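Local coordinates for protein 3-phytase (Klebsiella pneumoniae, PDB 2WNH) that probably hydrolyses phytate (inositol hexakisphosphate), releasing phosphate first from the 3-position, as a histidine acid phosphatase, at residues B[44-49]-B[227-232]; B[244-249]-B[309-314]; B[170-175]-B[183-188]; B[54-59]-B[101-106]; B[341-346]-B[352-357]. The protein carries 3 engineered substitutions. One frame throughout, in Å; residues are numbered along the deposited sequence. Where two conformers were deposited one is given.

How the contacts relate
Contacts 3 and 4 are buried, whereas contacts 1, 2 and 5 are only partly so. Contact 1 relies on aromatic and cation-pi stacking between two loops, and contact 2 on a hydroxyl cluster between a helix and a turn. Contact 3 sets one phenyl ring against a helix end; contact 4 rests a loop leucine on helix 99-112, next to the second subunit. Contact 5 joins the end of a sheet strand to a turn-rich loop. Contacts 1 and 3 meet through the arginine of contact 1. Tyr-310 OH of contact 2 lies 2.7 Å from Gln-343 O of contact 5, and Leu-244 of contact 2 packs on Leu-171 of contact 3.

Contact 1: B[44-49]-B[227-232]; sequences RPWTEW and LAWGKI
Arg-44 lays its guanidinium flat on the indole of Trp-229, a cation-pi stack that ties the loop after helix 32-42 to a type I' beta turn, Ala-228 to Lys-231. The evidence is direct: the two planes are 11° apart, and Arg-44 CZ stands 3.5 Å from the centroid of the six-membered ring of Trp-229. Bends at chi2 (-87°) and chi3 fold the arginine chain over the ring, while a hydrogen bond from NH2 to Val-175 O restrains the group's rotation. Pro-45 contributes backbone rather than ring: its O lies at the indole edge, near the plane, 3.5 Å from Trp-229 CZ2. Trp-46 comes next and completes a T-shaped pair, with the edge of Trp-229 directed at its face and the planes at 80°. Thr-42 OG1 holds NE1 of this second indole. Further on, Thr-47 OG1 bonds to Gln-226 O, just before the turn segment. The T-shaped pair is closest where Trp-229 CH2 sits 3.7 Å from Trp-46 CE2.

Contact 2: B[244-249]-B[309-314]; sequences LLTENY and GYSRGN
Thr-246 OG1 is gripped by three groups. It donates to Arg-312 O at 2.8 Å, with a C=O...donor angle of 140° and the donor tilted 21° from the carbonyl plane. Water 1 donates to the same Thr-246 OG1 from 3.1 Å. The third neighbour is the hydroxyl of Ser-311, whose OG stands 2.7 Å from Thr-246 OG1 in one of two conformers; this link is therefore less certain, and Leu-242 O is a further, weak partner of the serine. In the threonine, OG1 lies opposite the carbonyl carbon (chi1 -67°) and faces the turn, while CG2, opposite the backbone N, is left to meet Arg-312. That methyl lies over one face of the Arg-312 guanidinium, 3.5 Å from NH2. The receiving loop is a type II beta turn from Ser-311 to Asn-314, closed by Asn-314 N to Ser-311 O at 3.2 Å, and it packs against helix 243-250 with Gly-313 at the positive-phi corner. Arg-312 NH2 forms a salt bridge to Asp-250 on the same helix, and the side chain of Arg-312 comes within about 4 Å of a bound sodium ion. Asn-314 gives ND2 to water 1 at 2.9 Å, while its OD1 accepts from Arg-215. Leu-245 slants across Asn-314, its CD2 3.7 Å from Asn-314 ND2.

Contact 3: B[170-175]-B[183-188]; sequences LLKQAV and PIFDTP
Phe-185 presses its ring against the last turns of helix 165-175, and Lys-172 meets it over one face. The approach is a CH-pi contact: Lys-172 CG lies 4.0 Å from the centroid of the Phe-185 ring and only 5° off its normal, hence over its centre. CB of the lysine reaches the same ring near CE2, and the ring tip comes close to the helix backbone, with Phe-185 CZ 3.7 Å from Lys-172 CA. CG of Lys-172 stands opposite its own N (chi1 -162°), and the chain beyond runs out extended, antiparallel to the phenylalanine side chain. Its charged end stays 5.2 Å from Asp-186, measured from NZ to OD1, so any attraction is probably weak. Leu-171 supplies the edge contact, with its CG in the ring plane 3.9 Å from Phe-185 CZ. Val-175 CG2 joins it at the edge, 4.0 Å from Phe-185 CE1. Around Phe-185 the backbone coils into a short helix-like turn, in which Asp-186 N bonds to Pro-183 O at 3.0 Å. The arrangement is that of a loop, closed by the disulfide Cys-176 to Cys-182 in a crystal structure of this protein, folded back on the helix before it, within the helical part of this histidine acid phosphatase.

Contact 4: B[54-59]-B[101-106]; sequences GELTGH and TRATAQ
Leu-56 sets its two methyls against Ala-103 and Thr-104 on helix 99-112, just ahead of the N-cap that opens helix 58-77. One branch, CD2, lies 3.6 Å from Ala-103 CB, and the same CD2 is 3.6 Å from Thr-104 N, so it rests on the helix backbone as well as on the alanine. The other, CD1, comes within 3.5 Å of Thr-104 OG1 as the two side chains cross at about a right angle. Both methyls reach the helix because CG stands opposite the leucine's own N (chi1 179°). No hydrogen bond crosses between the two segments; the contact is van der Waals packing, and buried. The polar end of Thr-104 is nevertheless satisfied, since its OG1 is bonded to Arg-100 O one turn back and to Gly-26 N. Further out, Gln-99 OE1 accepts from Leu-56 N and so positions the residue from the helix side. Thr-57 then caps the next helix, its OG1 bonding to Gly-60 N and to Glu-220. The outer shell belongs to the second subunit: its Thr-50 packs on Ala-103 and bonds to Gln-106, and OD2 of its Asp-110 is hydrogen-bonded to His-59 ND1.

Contact 5: B[341-346]-B[352-357]; sequences QAQGLD and QTPDAQ
The Gln-343 side chain, ending in its flat amide, crosses that of Pro-354 at about a right angle, and the amide end approaches Gln-352 O. This sets the residue just after strand 334-342 against a loop that carries an inverse gamma turn centred on Pro-354. Gln-343 CD lies 3.8 Å from Gln-352 O; the amide is probably turned over in the model, so its finer polar geometry is doubtful. With CG beside the backbone N (chi1 -72°) and the chain extended beyond, the group spans the distance to the loop. A second flat amide stiffens that loop: Gln-352 NE2 donates to Thr-353 O at 3.0 Å, nearly straight (170°) and in the amide plane. The same Thr-353 O takes a weak bond from Asp-355 N, which closes the gamma turn. Gln-352 also touches His-358, a magnesium ligand in another structure of this protein, and Asp-355 OD1 is hydrogen-bonded to His-358 ND1. In an Asx turn, Gln-357 N reaches Asp-355 OD1 at 2.9 Å, from above the carboxylate plane.

Contact 1: B[44-49]-B[227-232]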
# COMPACT_ATOMS: atom_id res chain seq x y z
N ARG B 44 10.15 -46.80 -17.46
CA ARG B 44 10.62 -46.36 -16.14
C ARG B 44 9.66 -45.34 -15.51
O ARG B 44 8.83 -44.76 -16.21
CB ARG B 44 12.06 -45.80 -16.22
CG ARG B 44 12.17 -44.32 -16.37
CD ARG B 44 12.11 -43.92 -17.80
NE ARG B 44 13.30 -43.27 -18.37
CZ ARG B 44 14.44 -42.93 -17.77
NH1 ARG B 44 14.67 -43.17 -16.50
NH2 ARG B 44 15.39 -42.32 -18.49
N PRO B 45 9.74 -45.16 -14.18
CA PRO B 45 8.91 -44.15 -13.52
C PRO B 45 9.41 -42.74 -13.79
O PRO B 45 10.63 -42.52 -13.93
CB PRO B 45 9.06 -44.48 -12.04
CG PRO B 45 10.46 -45.07 -11.95
CD PRO B 45 10.60 -45.88 -13.21
N TRP B 46 8.47 -41.81 -13.88
CA TRP B 46 8.78 -40.40 -14.04
C TRP B 46 8.50 -39.72 -12.70
O TRP B 46 7.77 -40.26 -11.85
CB TRP B 46 7.90 -39.78 -15.12
CG TRP B 46 8.32 -40.09 -16.50
CD1 TRP B 46 8.58 -41.34 -17.03
CD2 TRP B 46 8.48 -39.16 -17.58
NE1 TRP B 46 8.93 -41.23 -18.35
CE2 TRP B 46 8.88 -39.91 -18.72
CE3 TRP B 46 8.36 -37.77 -17.70
CZ2 TRP B 46 9.12 -39.32 -19.97
CZ3 TRP B 46 8.61 -37.17 -18.94
CH2 TRP B 46 8.99 -37.94 -20.06
N THR B 47 9.08 -38.54 -12.53
CA THR B 47 8.94 -37.78 -11.29
C THR B 47 7.49 -37.65 -10.85
O THR B 47 6.60 -37.39 -11.66
CB THR B 47 9.55 -36.38 -11.45
OG1 THR B 47 10.94 -36.52 -11.81
CG2 THR B 47 9.42 -35.53 -10.17
N GLU B 48 7.28 -37.87 -9.56
CA GLU B 48 6.02 -37.63 -8.88
C GLU B 48 6.11 -36.21 -8.32
O GLU B 48 7.02 -35.91 -7.56
CB GLU B 48 5.84 -38.63 -7.73
CG GLU B 48 5.67 -40.07 -8.21
CD GLU B 48 4.29 -40.33 -8.78
OE1 GLU B 48 3.37 -39.50 -8.58
OE2 GLU B 48 4.11 -41.39 -9.45
N TRP B 49 5.18 -35.35 -8.72
CA TRP B 49 5.21 -33.95 -8.30
C TRP B 49 4.54 -33.77 -6.95
O TRP B 49 3.82 -34.66 -6.47
CB TRP B 49 4.53 -33.04 -9.32
CG TRP B 49 5.06 -33.09 -10.71
CD1 TRP B 49 5.62 -34.16 -11.35
CD2 TRP B 49 4.98 -32.03 -11.67
NE1 TRP B 49 5.91 -33.82 -12.65
CE2 TRP B 49 5.55 -32.52 -12.87
CE3 TRP B 49 4.51 -30.71 -11.63
CZ2 TRP B 49 5.65 -31.73 -14.03
CZ3 TRP B 49 4.60 -29.93 -12.79
CH2 TRP B 49 5.17 -30.43 -13.97
N LEU B 227 13.47 -33.31 -13.90
CA LEU B 227 12.81 -32.96 -15.14
C LEU B 227 13.03 -34.08 -16.16
O LEU B 227 12.09 -34.80 -16.51
CB LEU B 227 13.30 -31.59 -15.67
CG LEU B 227 12.87 -31.21 -17.10
CD1 LEU B 227 11.34 -31.18 -17.20
CD2 LEU B 227 13.48 -29.89 -17.52
N ALA B 228 14.27 -34.25 -16.61
CA ALA B 228 14.62 -35.33 -17.52
C ALA B 228 15.94 -35.94 -17.04
O ALA B 228 16.90 -36.02 -17.80
CB ALA B 228 14.76 -34.82 -18.95
N TRP B 229 15.96 -36.34 -15.77
CA TRP B 229 17.13 -37.01 -15.20
C TRP B 229 18.43 -36.25 -15.45
O TRP B 229 19.49 -36.85 -15.68
CB TRP B 229 17.20 -38.46 -15.71
CG TRP B 229 15.94 -39.23 -15.39
CD1 TRP B 229 15.68 -39.92 -14.24
CD2 TRP B 229 14.76 -39.36 -16.21
NE1 TRP B 229 14.43 -40.48 -14.29
CE2 TRP B 229 13.84 -40.14 -15.48
CE3 TRP B 229 14.40 -38.89 -17.48
CZ2 TRP B 229 12.58 -40.47 -15.99
CZ3 TRP B 229 13.14 -39.20 -17.97
CH2 TRP B 229 12.25 -39.98 -17.23
N GLY B 230 18.35 -34.92 -15.42
CA GLY B 230 19.51 -34.06 -15.63
C GLY B 230 19.93 -33.83 -17.07
O GLY B 230 20.86 -33.10 -17.32
N LYS B 231 19.20 -34.39 -18.03
CA LYS B 231 19.61 -34.31 -19.44
C LYS B 231 19.22 -32.99 -20.14
O LYS B 231 19.75 -32.67 -21.21
CB LYS B 231 19.06 -35.52 -20.23
CG LYS B 231 19.46 -36.90 -19.69
CD LYS B 231 20.94 -37.17 -19.84
CE LYS B 231 21.25 -38.67 -19.71
NZ LYS B 231 22.73 -38.88 -19.56
N ILE B 232 18.27 -32.26 -19.55
CA ILE B 232 17.83 -30.98 -20.11
C ILE B 232 18.15 -29.86 -19.13
O ILE B 232 17.69 -29.87 -17.99
CB ILE B 232 16.32 -30.96 -20.47
CG1 ILE B 232 16.05 -31.94 -21.64
CG2 ILE B 232 15.87 -29.53 -20.83
CD1 ILE B 232 14.59 -32.15 -21.99

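Contact 2: B[244-249]-B[309-314]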
# COMPACT_ATOMS: atom_id res chain seq x y z
N LEU B 244 7.33 -32.03 -32.23
CA LEU B 244 6.51 -33.23 -32.07
C LEU B 244 5.11 -32.91 -31.55
O LEU B 244 4.13 -33.57 -31.89
CB LEU B 244 7.19 -34.23 -31.13
CG LEU B 244 8.34 -35.03 -31.77
CD1 LEU B 244 9.15 -35.77 -30.69
CD2 LEU B 244 7.78 -36.00 -32.78
N LEU B 245 5.02 -31.89 -30.70
CA LEU B 245 3.75 -31.52 -30.13
C LEU B 245 2.89 -30.83 -31.20
O LEU B 245 1.72 -31.13 -31.32
CB LEU B 245 4.00 -30.64 -28.89
CG LEU B 245 2.84 -30.35 -27.94
CD1 LEU B 245 2.21 -31.60 -27.37
CD2 LEU B 245 3.42 -29.45 -26.81
N THR B 246 3.51 -29.95 -31.98
CA THR B 246 2.87 -29.31 -33.12
C THR B 246 2.36 -30.36 -34.10
O THR B 246 1.24 -30.28 -34.57
CB THR B 246 3.81 -28.32 -33.84
OG1 THR B 246 4.09 -27.20 -32.98
CG2 THR B 246 3.20 -27.81 -35.14
N GLU B 247 3.21 -31.35 -34.39
CA GLU B 247 2.80 -32.41 -35.33
C GLU B 247 1.56 -33.16 -34.82
O GLU B 247 0.59 -33.39 -35.58
CB GLU B 247 3.98 -33.36 -35.58
CG GLU B 247 3.72 -34.42 -36.67
CD GLU B 247 4.11 -33.98 -38.07
OE1 GLU B 247 4.26 -32.77 -38.32
OE2 GLU B 247 4.26 -34.86 -38.95
N ASN B 248 1.57 -33.55 -33.54
CA ASN B 248 0.42 -34.25 -32.97
C ASN B 248 -0.84 -33.39 -33.00
O ASN B 248 -1.91 -33.89 -33.31
CB ASN B 248 0.70 -34.74 -31.55
CG ASN B 248 -0.32 -35.78 -31.09
OD1 ASN B 248 -0.96 -35.64 -30.04
ND2 ASN B 248 -0.47 -36.84 -31.87
N TYR B 249 -0.70 -32.12 -32.66
CA TYR B 249 -1.83 -31.19 -32.79
C TYR B 249 -2.37 -31.11 -34.22
O TYR B 249 -3.59 -31.18 -34.43
CB TYR B 249 -1.47 -29.78 -32.26
CG TYR B 249 -1.81 -29.65 -30.80
CD1 TYR B 249 -1.08 -30.33 -29.84
CD2 TYR B 249 -2.90 -28.89 -30.39
CE1 TYR B 249 -1.40 -30.23 -28.48
CE2 TYR B 249 -3.23 -28.78 -29.04
CZ TYR B 249 -2.49 -29.46 -28.10
OH TYR B 249 -2.81 -29.35 -26.78
N GLY B 309 10.55 -18.88 -29.05
CA GLY B 309 10.86 -20.02 -28.19
C GLY B 309 9.86 -21.17 -28.24
O GLY B 309 10.03 -22.17 -27.55
N TYR B 310 8.81 -21.02 -29.05
CA TYR B 310 7.78 -22.03 -29.19
C TYR B 310 7.65 -22.45 -30.65
O TYR B 310 7.97 -21.68 -31.55
CB TYR B 310 6.43 -21.49 -28.70
CG TYR B 310 6.37 -21.26 -27.20
CD1 TYR B 310 6.43 -22.34 -26.31
CD2 TYR B 310 6.28 -19.96 -26.67
CE1 TYR B 310 6.37 -22.14 -24.93
CE2 TYR B 310 6.21 -19.75 -25.29
CZ TYR B 310 6.26 -20.85 -24.43
OH TYR B 310 6.20 -20.68 -23.07
N SER B 311 7.18 -23.67 -30.88
CA SER B 311 6.86 -24.08 -32.24
C SER B 311 5.47 -23.56 -32.66
O SER B 311 4.71 -23.02 -31.82
CB SER B 311 6.98 -25.59 -32.40
OG SER B 311 6.09 -26.22 -31.51
N ARG B 312 5.15 -23.70 -33.95
CA ARG B 312 3.89 -23.21 -34.52
C ARG B 312 2.69 -23.70 -33.75
O ARG B 312 2.54 -24.91 -33.51
CB ARG B 312 3.76 -23.64 -36.00
CG ARG B 312 2.43 -23.24 -36.65
CD ARG B 312 2.41 -23.55 -38.16
NE ARG B 312 2.87 -24.92 -38.44
CZ ARG B 312 2.14 -26.02 -38.26
NH1 ARG B 312 0.88 -25.95 -37.82
NH2 ARG B 312 2.68 -27.21 -38.53
N GLY B 313 1.83 -22.76 -33.36
CA GLY B 313 0.56 -23.08 -32.73
C GLY B 313 0.59 -23.52 -31.28
O GLY B 313 -0.48 -23.84 -30.73
N ASN B 314 1.78 -23.56 -30.67
CA ASN B 314 1.94 -24.03 -29.29
C ASN B 314 1.04 -23.21 -28.35
O ASN B 314 0.93 -21.99 -28.51
CB ASN B 314 3.40 -23.95 -28.83
CG ASN B 314 3.61 -24.55 -27.47
OD1 ASN B 314 3.39 -23.91 -26.44
ND2 ASN B 314 4.03 -25.81 -27.45
O HOH W 1 3.51 -27.21 -29.89

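Contact 3: B[170-175]-B[183-188]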
# COMPACT_ATOMS: atom_id res chain seq x y z
N LEU B 170 16.50 -36.26 -30.30
CA LEU B 170 16.62 -35.38 -29.12
C LEU B 170 15.74 -35.84 -27.97
O LEU B 170 16.19 -35.82 -26.82
CB LEU B 170 16.33 -33.93 -29.48
CG LEU B 170 17.26 -33.23 -30.48
CD1 LEU B 170 16.75 -31.84 -30.73
CD2 LEU B 170 18.70 -33.19 -29.98
N LEU B 171 14.50 -36.24 -28.26
CA LEU B 171 13.62 -36.76 -27.21
C LEU B 171 14.17 -38.06 -26.61
O LEU B 171 14.18 -38.23 -25.39
CB LEU B 171 12.18 -36.95 -27.72
CG LEU B 171 11.15 -37.46 -26.69
CD1 LEU B 171 10.93 -36.47 -25.51
CD2 LEU B 171 9.83 -37.79 -27.35
N LYS B 172 14.64 -38.97 -27.47
CA LYS B 172 15.22 -40.24 -27.02
C LYS B 172 16.38 -40.00 -26.06
O LYS B 172 16.45 -40.62 -25.00
CB LYS B 172 15.67 -41.08 -28.21
CG LYS B 172 15.88 -42.55 -27.86
CD LYS B 172 16.29 -43.36 -29.08
CE LYS B 172 16.27 -44.86 -28.79
NZ LYS B 172 16.19 -45.67 -30.06
N GLN B 173 17.28 -39.10 -26.45
CA GLN B 173 18.43 -38.72 -25.61
C GLN B 173 18.03 -38.24 -24.22
O GLN B 173 18.74 -38.51 -23.23
CB GLN B 173 19.23 -37.60 -26.28
CG GLN B 173 20.06 -38.05 -27.46
CD GLN B 173 20.63 -36.87 -28.26
OE1 GLN B 173 21.04 -37.03 -29.41
NE2 GLN B 173 20.65 -35.69 -27.65
N ALA B 174 16.91 -37.54 -24.13
CA ALA B 174 16.46 -36.96 -22.86
C ALA B 174 15.80 -37.99 -21.95
O ALA B 174 15.97 -37.93 -20.73
CB ALA B 174 15.50 -35.78 -23.13
N VAL B 175 15.06 -38.93 -22.54
CA VAL B 175 14.14 -39.78 -21.76
C VAL B 175 14.47 -41.28 -21.67
O VAL B 175 13.94 -41.99 -20.80
CB VAL B 175 12.64 -39.58 -22.18
CG1 VAL B 175 12.27 -38.09 -22.23
CG2 VAL B 175 12.35 -40.26 -23.53
N PRO B 183 10.36 -48.71 -25.44
CA PRO B 183 9.36 -49.27 -26.37
C PRO B 183 8.81 -48.29 -27.41
O PRO B 183 8.79 -48.61 -28.61
CB PRO B 183 8.24 -49.75 -25.43
CG PRO B 183 8.92 -50.03 -24.16
CD PRO B 183 10.06 -49.06 -24.04
N ILE B 184 8.39 -47.10 -26.98
CA ILE B 184 7.76 -46.12 -27.88
C ILE B 184 8.55 -45.78 -29.17
O ILE B 184 7.95 -45.48 -30.20
CB ILE B 184 7.34 -44.82 -27.12
CG1 ILE B 184 6.23 -44.05 -27.87
CG2 ILE B 184 8.53 -43.92 -26.85
CD1 ILE B 184 4.88 -44.77 -27.94
N PHE B 185 9.88 -45.80 -29.11
CA PHE B 185 10.67 -45.37 -30.27
C PHE B 185 10.76 -46.47 -31.33
O PHE B 185 11.17 -46.22 -32.45
CB PHE B 185 12.05 -44.83 -29.84
CG PHE B 185 11.96 -43.60 -28.98
CD1 PHE B 185 11.89 -43.70 -27.59
CD2 PHE B 185 11.91 -42.34 -29.56
CE1 PHE B 185 11.77 -42.55 -26.79
CE2 PHE B 185 11.79 -41.17 -28.77
CZ PHE B 185 11.72 -41.29 -27.38
N ASP B 186 10.33 -47.68 -30.95
CA ASP B 186 10.23 -48.81 -31.87
C ASP B 186 8.87 -48.93 -32.59
O ASP B 186 8.77 -49.64 -33.60
CB ASP B 186 10.54 -50.13 -31.14
CG ASP B 186 11.90 -50.13 -30.46
OD1 ASP B 186 12.88 -49.60 -31.05
OD2 ASP B 186 12.00 -50.69 -29.34
N THR B 187 7.83 -48.27 -32.07
CA THR B 187 6.49 -48.42 -32.65
C THR B 187 6.32 -47.56 -33.91
O THR B 187 6.64 -46.36 -33.91
CB THR B 187 5.33 -48.18 -31.61
OG1 THR B 187 4.68 -46.92 -31.86
CG2 THR B 187 5.82 -48.24 -30.16
N PRO B 188 5.86 -48.18 -35.01
CA PRO B 188 5.52 -47.43 -36.22
C PRO B 188 4.31 -46.53 -35.97
O PRO B 188 3.49 -46.82 -35.09
CB PRO B 188 5.16 -48.53 -37.24
CG PRO B 188 5.83 -49.76 -36.71
CD PRO B 188 5.67 -49.63 -35.22

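Contact 4: B[54-59]-B[101-106]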
# COMPACT_ATOMS: atom_id res chain seq x y z
N GLY B 54 -2.50 -34.05 -12.79
CA GLY B 54 -3.64 -33.34 -13.41
C GLY B 54 -4.21 -32.11 -12.70
O GLY B 54 -5.13 -31.47 -13.23
N GLU B 55 -3.71 -31.77 -11.50
CA GLU B 55 -4.20 -30.58 -10.76
C GLU B 55 -3.28 -29.38 -10.97
O GLU B 55 -2.15 -29.53 -11.44
CB GLU B 55 -4.43 -30.90 -9.28
CG GLU B 55 -5.49 -31.98 -9.10
CD GLU B 55 -5.93 -32.18 -7.66
OE1 GLU B 55 -5.46 -31.46 -6.75
OE2 GLU B 55 -6.76 -33.08 -7.44
N LEU B 56 -3.78 -28.17 -10.68
CA LEU B 56 -2.96 -26.96 -10.89
C LEU B 56 -1.89 -26.90 -9.79
O LEU B 56 -2.20 -26.97 -8.59
CB LEU B 56 -3.82 -25.70 -10.84
CG LEU B 56 -3.09 -24.35 -11.03
CD1 LEU B 56 -2.63 -24.18 -12.46
CD2 LEU B 56 -3.99 -23.16 -10.62
N THR B 57 -0.63 -26.75 -10.19
CA THR B 57 0.45 -26.69 -9.18
C THR B 57 0.48 -25.31 -8.54
O THR B 57 -0.06 -24.35 -9.10
CB THR B 57 1.82 -26.97 -9.79
OG1 THR B 57 2.23 -25.87 -10.61
CG2 THR B 57 1.80 -28.26 -10.63
N GLY B 58 1.15 -25.20 -7.38
CA GLY B 58 1.26 -23.91 -6.70
C GLY B 58 2.02 -22.92 -7.58
O GLY B 58 1.63 -21.76 -7.72
N HIS B 59 3.12 -23.38 -8.17
CA HIS B 59 3.89 -22.55 -9.09
C HIS B 59 3.01 -22.11 -10.28
O HIS B 59 3.05 -20.94 -10.72
CB HIS B 59 5.13 -23.33 -9.55
CG HIS B 59 6.02 -22.58 -10.50
ND1 HIS B 59 7.24 -22.08 -10.11
CD2 HIS B 59 5.90 -22.31 -11.82
CE1 HIS B 59 7.83 -21.52 -11.15
NE2 HIS B 59 7.04 -21.65 -12.21
N THR B 101 -8.79 -26.12 -13.98
CA THR B 101 -9.41 -24.97 -14.63
C THR B 101 -10.13 -24.07 -13.61
O THR B 101 -10.04 -22.86 -13.71
CB THR B 101 -10.38 -25.42 -15.76
OG1 THR B 101 -11.11 -26.56 -15.30
CG2 THR B 101 -9.60 -25.81 -16.97
N ARG B 102 -10.82 -24.65 -12.62
CA ARG B 102 -11.39 -23.83 -11.54
C ARG B 102 -10.28 -23.04 -10.82
O ARG B 102 -10.41 -21.83 -10.59
CB ARG B 102 -12.18 -24.69 -10.55
CG ARG B 102 -13.50 -25.20 -11.16
CD ARG B 102 -14.29 -26.00 -10.12
NE ARG B 102 -13.66 -27.27 -9.77
CZ ARG B 102 -13.31 -27.63 -8.53
NH1 ARG B 102 -13.52 -26.83 -7.49
NH2 ARG B 102 -12.75 -28.83 -8.34
N ALA B 103 -9.18 -23.71 -10.49
CA ALA B 103 -8.14 -23.04 -9.70
C ALA B 103 -7.44 -21.96 -10.56
O ALA B 103 -7.08 -20.90 -10.05
CB ALA B 103 -7.13 -24.05 -9.17
N THR B 104 -7.28 -22.22 -11.85
CA THR B 104 -6.70 -21.23 -12.76
C THR B 104 -7.59 -19.98 -12.86
O THR B 104 -7.10 -18.82 -12.82
CB THR B 104 -6.48 -21.83 -14.17
OG1 THR B 104 -5.48 -22.86 -14.08
CG2 THR B 104 -6.03 -20.77 -15.16
N ALA B 105 -8.89 -20.21 -12.99
CA ALA B 105 -9.86 -19.10 -13.00
C ALA B 105 -9.76 -18.29 -11.70
O ALA B 105 -9.76 -17.06 -11.76
CB ALA B 105 -11.26 -19.65 -13.19
N GLN B 106 -9.71 -18.96 -10.55
CA GLN B 106 -9.48 -18.25 -9.27
C GLN B 106 -8.18 -17.43 -9.30
O GLN B 106 -8.20 -16.25 -8.91
CB GLN B 106 -9.46 -19.24 -8.10
CG GLN B 106 -10.82 -19.90 -7.84
CD GLN B 106 -10.74 -20.91 -6.73
OE1 GLN B 106 -11.65 -21.03 -5.89
NE2 GLN B 106 -9.64 -21.63 -6.70

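Contact 5: B[341-346]-B[352-357]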
# COMPACT_ATOMS: atom_id res chain seq x y z
N GLN B 341 -1.84 -14.80 -26.61
CA GLN B 341 -0.75 -14.36 -25.73
C GLN B 341 -0.28 -15.47 -24.81
O GLN B 341 -1.10 -16.30 -24.37
CB GLN B 341 -1.20 -13.13 -24.90
CG GLN B 341 -2.27 -13.45 -23.86
CD GLN B 341 -2.77 -12.20 -23.15
OE1 GLN B 341 -2.01 -11.28 -22.88
NE2 GLN B 341 -4.07 -12.17 -22.86
N ALA B 342 1.02 -15.45 -24.49
CA ALA B 342 1.66 -16.39 -23.55
C ALA B 342 2.92 -15.80 -22.93
O ALA B 342 3.46 -14.83 -23.43
CB ALA B 342 2.04 -17.69 -24.28
N GLN B 343 3.40 -16.43 -21.87
CA GLN B 343 4.75 -16.13 -21.41
C GLN B 343 5.73 -17.12 -22.01
O GLN B 343 5.37 -18.29 -22.23
CB GLN B 343 4.82 -16.20 -19.90
CG GLN B 343 4.11 -15.05 -19.21
CD GLN B 343 4.60 -14.86 -17.78
OE1 GLN B 343 5.47 -14.00 -17.50
NE2 GLN B 343 4.07 -15.65 -16.88
N GLY B 344 6.96 -16.67 -22.19
CA GLY B 344 8.07 -17.56 -22.61
C GLY B 344 8.47 -18.60 -21.57
O GLY B 344 8.10 -18.52 -20.39
N LEU B 345 9.24 -19.61 -22.01
CA LEU B 345 9.61 -20.73 -21.15
C LEU B 345 10.39 -20.30 -19.91
O LEU B 345 10.11 -20.77 -18.80
CB LEU B 345 10.45 -21.73 -21.96
CG LEU B 345 9.66 -22.57 -22.95
CD1 LEU B 345 10.62 -23.12 -24.00
CD2 LEU B 345 8.91 -23.69 -22.25
N ASP B 346 11.38 -19.44 -20.09
CA ASP B 346 12.18 -19.04 -18.92
C ASP B 346 11.40 -18.09 -18.00
O ASP B 346 11.56 -18.15 -16.78
CB ASP B 346 13.56 -18.48 -19.31
CG ASP B 346 14.58 -19.58 -19.60
OD1 ASP B 346 14.40 -20.74 -19.10
OD2 ASP B 346 15.53 -19.30 -20.34
N GLN B 352 8.53 -14.74 -13.59
CA GLN B 352 8.71 -13.35 -13.98
C GLN B 352 7.36 -12.67 -14.19
O GLN B 352 6.51 -13.19 -14.90
CB GLN B 352 9.52 -13.27 -15.29
CG GLN B 352 9.63 -11.87 -15.90
CD GLN B 352 10.44 -10.94 -15.03
OE1 GLN B 352 11.58 -11.26 -14.68
NE2 GLN B 352 9.85 -9.82 -14.62
N THR B 353 7.15 -11.49 -13.61
CA THR B 353 5.90 -10.78 -13.93
C THR B 353 6.00 -10.14 -15.30
O THR B 353 7.02 -9.53 -15.61
CB THR B 353 5.55 -9.67 -12.94
OG1 THR B 353 6.05 -10.01 -11.64
CG2 THR B 353 4.02 -9.53 -12.89
N PRO B 354 4.94 -10.28 -16.13
CA PRO B 354 4.94 -9.68 -17.46
C PRO B 354 4.67 -8.20 -17.38
O PRO B 354 3.61 -7.73 -17.84
CB PRO B 354 3.78 -10.38 -18.18
CG PRO B 354 2.89 -10.89 -17.12
CD PRO B 354 3.69 -11.02 -15.85
N ASP B 355 5.62 -7.48 -16.79
CA ASP B 355 5.64 -6.02 -16.75
C ASP B 355 6.17 -5.45 -18.07
O ASP B 355 6.55 -6.19 -18.98
CB ASP B 355 6.49 -5.52 -15.57
CG ASP B 355 7.98 -5.92 -15.68
OD1 ASP B 355 8.48 -6.25 -16.77
OD2 ASP B 355 8.66 -5.90 -14.63
N ALA B 356 6.22 -4.12 -18.14
CA ALA B 356 6.71 -3.43 -19.35
C ALA B 356 8.07 -3.93 -19.89
O ALA B 356 8.32 -3.84 -21.09
CB ALA B 356 6.72 -1.91 -19.11
N GLN B 357 8.92 -4.47 -19.02
CA GLN B 357 10.28 -4.90 -19.41
C GLN B 357 10.44 -6.37 -19.84
O GLN B 357 11.45 -6.74 -20.44
CB GLN B 357 11.28 -4.60 -18.28
CG GLN B 357 11.48 -3.12 -17.95
CD GLN B 357 10.79 -2.69 -16.67
OE1 GLN B 357 9.58 -2.42 -16.64
NE2 GLN B 357 11.57 -2.61 -15.59